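Local structure of pyoverdine biosynthesis protein PvcB (Pseudomonas aeruginosa, 4YLM) at residues P110-G115 against L259-E264. The protein catalyses the iron- and 2-oxoglutarate-dependent oxidation of tyrosine isonitrile in the biosynthesis of paerucumarin. Sequence-based numbering, arbitrary orientation.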
loop_
_atom_site.group_PDB
_atom_site.type_symbol
_atom_site.label_atom_id
_atom_site.label_comp_id
_atom_site.label_asym_id
_atom_site.label_seq_id
_atom_site.Cartn_x
_atom_site.Cartn_y
_atom_site.Cartn_z
ATOM N N PRO A 110 -25.184 9.852 22.018
ATOM C CA PRO A 110 -24.019 9.479 22.829
ATOM C C PRO A 110 -23.051 8.595 22.036
ATOM O O PRO A 110 -23.412 8.062 20.985
ATOM C CB PRO A 110 -24.630 8.692 24.000
ATOM C CG PRO A 110 -26.100 9.082 24.018
ATOM C CD PRO A 110 -26.451 9.342 22.575
ATOM N N LEU A 111 -21.834 8.446 22.547
ATOM C CA LEU A 111 -20.804 7.653 21.883
ATOM C C LEU A 111 -21.189 6.177 21.804
ATOM O O LEU A 111 -21.699 5.606 22.763
ATOM C CB LEU A 111 -19.467 7.820 22.610
ATOM C CG LEU A 111 -18.863 9.223 22.519
ATOM C CD1 LEU A 111 -17.594 9.328 23.370
ATOM C CD2 LEU A 111 -18.564 9.581 21.053
ATOM N N HIS A 112 -20.967 5.564 20.644
ATOM C CA HIS A 112 -21.221 4.137 20.478
ATOM C C HIS A 112 -20.455 3.638 19.249
ATOM O O HIS A 112 -19.679 4.385 18.658
ATOM C CB HIS A 112 -22.731 3.854 20.347
ATOM C CG HIS A 112 -23.362 4.470 19.138
ATOM N ND1 HIS A 112 -23.543 5.829 19.003
ATOM C CD2 HIS A 112 -23.846 3.910 18.002
ATOM C CE1 HIS A 112 -24.101 6.082 17.831
ATOM N NE2 HIS A 112 -24.293 4.935 17.204
ATOM N N TRP A 113 -20.651 2.378 18.880
ATOM C CA TRP A 113 -20.077 1.872 17.633
ATOM C C TRP A 113 -21.147 1.236 16.755
ATOM O O TRP A 113 -22.193 0.820 17.251
ATOM C CB TRP A 113 -18.912 0.908 17.901
ATOM C CG TRP A 113 -19.231 -0.464 18.474
ATOM C CD1 TRP A 113 -19.255 -1.647 17.787
ATOM C CD2 TRP A 113 -19.483 -0.800 19.848
ATOM N NE1 TRP A 113 -19.531 -2.689 18.639
ATOM C CE2 TRP A 113 -19.679 -2.198 19.909
ATOM C CE3 TRP A 113 -19.586 -0.053 21.029
ATOM C CZ2 TRP A 113 -19.966 -2.867 21.107
ATOM C CZ3 TRP A 113 -19.868 -0.715 22.214
ATOM C CH2 TRP A 113 -20.052 -2.110 22.246
ATOM N N ASP A 114 -20.891 1.176 15.452
ATOM C CA ASP A 114 -21.838 0.577 14.514
ATOM C C ASP A 114 -21.718 -0.932 14.538
ATOM O O ASP A 114 -20.610 -1.482 14.667
ATOM C CB ASP A 114 -21.610 1.088 13.083
ATOM C CG ASP A 114 -22.217 2.451 12.850
ATOM O OD1 ASP A 114 -22.857 2.979 13.789
ATOM O OD2 ASP A 114 -22.067 2.992 11.729
ATOM N N GLY A 115 -22.862 -1.602 14.422
ATOM C CA GLY A 115 -22.888 -3.049 14.347
ATOM C C GLY A 115 -23.031 -3.768 15.675
ATOM O O GLY A 115 -22.960 -4.994 15.726
ATOM N N LEU A 259 -12.622 3.716 16.738
ATOM C CA LEU A 259 -13.313 4.902 17.227
ATOM C C LEU A 259 -14.659 4.543 17.833
ATOM O O LEU A 259 -15.179 3.446 17.617
ATOM C CB LEU A 259 -13.588 5.883 16.086
ATOM C CG LEU A 259 -12.401 6.291 15.215
ATOM C CD1 LEU A 259 -12.916 7.180 14.094
ATOM C CD2 LEU A 259 -11.358 7.017 16.065
ATOM N N LEU A 260 -15.204 5.486 18.594
ATOM C CA LEU A 260 -16.631 5.526 18.901
ATOM C C LEU A 260 -17.109 6.808 18.271
ATOM O O LEU A 260 -16.316 7.722 18.038
ATOM C CB LEU A 260 -16.877 5.566 20.413
ATOM C CG LEU A 260 -16.332 4.366 21.188
ATOM C CD1 LEU A 260 -16.477 4.553 22.710
ATOM C CD2 LEU A 260 -17.009 3.077 20.722
ATOM N N HIS A 261 -18.400 6.899 17.984
ATOM C CA HIS A 261 -18.899 8.082 17.321
ATOM C C HIS A 261 -20.262 8.458 17.878
ATOM O O HIS A 261 -20.939 7.650 18.510
ATOM C CB HIS A 261 -19.002 7.827 15.815
ATOM C CG HIS A 261 -20.075 6.853 15.454
ATOM N ND1 HIS A 261 -21.322 7.248 15.016
ATOM C CD2 HIS A 261 -20.103 5.499 15.497
ATOM C CE1 HIS A 261 -22.067 6.181 14.791
ATOM N NE2 HIS A 261 -21.350 5.106 15.070
ATOM N N GLY A 262 -20.663 9.692 17.642
ATOM C CA GLY A 262 -21.952 10.136 18.123
ATOM C C GLY A 262 -22.287 11.444 17.475
ATOM O O GLY A 262 -21.882 11.695 16.338
ATOM N N ARG A 263 -23.007 12.289 18.206
ATOM C CA ARG A 263 -23.445 13.554 17.651
ATOM C C ARG A 263 -23.722 14.619 18.709
ATOM O O ARG A 263 -24.419 14.389 19.698
ATOM C CB ARG A 263 -24.687 13.368 16.789
ATOM C CG ARG A 263 -25.020 14.619 15.997
ATOM C CD ARG A 263 -26.357 14.505 15.296
ATOM N NE ARG A 263 -26.638 15.718 14.537
ATOM C CZ ARG A 263 -27.617 15.827 13.645
ATOM N NH1 ARG A 263 -28.406 14.786 13.406
ATOM N NH2 ARG A 263 -27.804 16.971 12.993
ATOM N N GLU A 264 -23.186 15.797 18.443
ATOM C CA GLU A 264 -23.222 16.930 19.343
ATOM C C GLU A 264 -24.642 17.482 19.377
ATOM O O GLU A 264 -25.359 17.443 18.373
ATOM C CB GLU A 264 -22.235 17.964 18.797
ATOM C CG GLU A 264 -22.160 19.293 19.491
ATOM C CD GLU A 264 -21.245 20.250 18.744
ATOM O OE1 GLU A 264 -21.360 20.345 17.500
ATOM O OE2 GLU A 264 -20.405 20.901 19.394
#
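H112 and H261 form an antiparallel hydrogen-bonded pair that joins the loop after strand 109-110 to strand 259-263: H112 N donates to H261 O (3.0 Å) and H261 N to H112 O (2.9 Å). The same carbonyls also receive CA-H...O contacts from L111 and L260. Both histidine side chains leave on one face of this bridge, each with CG between its own backbone N and carbonyl carbon (chi1 63° and 69°), which brings the imidazoles together. They meet obliquely, neither stacked nor edge-to-face, with H112 NE2 3.5 Å from H261 CE1. H112 ND1 donates in its ring plane to P110 O (3.0 Å) in a nearly straight bond, which fixes the rotation of the ring and turns NE2 toward H261. D114 reaches across to H261: H261 NE2 donates to D114 OD1 over 2.9 Å, a bent bond (140°) that meets the oxygen from above the carboxylate plane, with carboxylate and ring nearly perpendicular. The other oxygen, OD2, is held by hydrogen bonds from Q125 and H278, which help to orient the carboxylate. On the opposite face of the bridge from the histidines, L260 CB packs on L111 CB, and L260 CD2 lies 4.0 Å from W113 CB, while helix 224-235 touches both leucines through L235. H112, D114 and H261 are the residues assigned to bind the catalytic iron, consistent with the facial triad of two histidines and one carboxylate in the TauD/TfdA dioxygenases. The direct H261-D114 hydrogen bond joins two groups that would otherwise both face the metal, consistent with a site captured without iron.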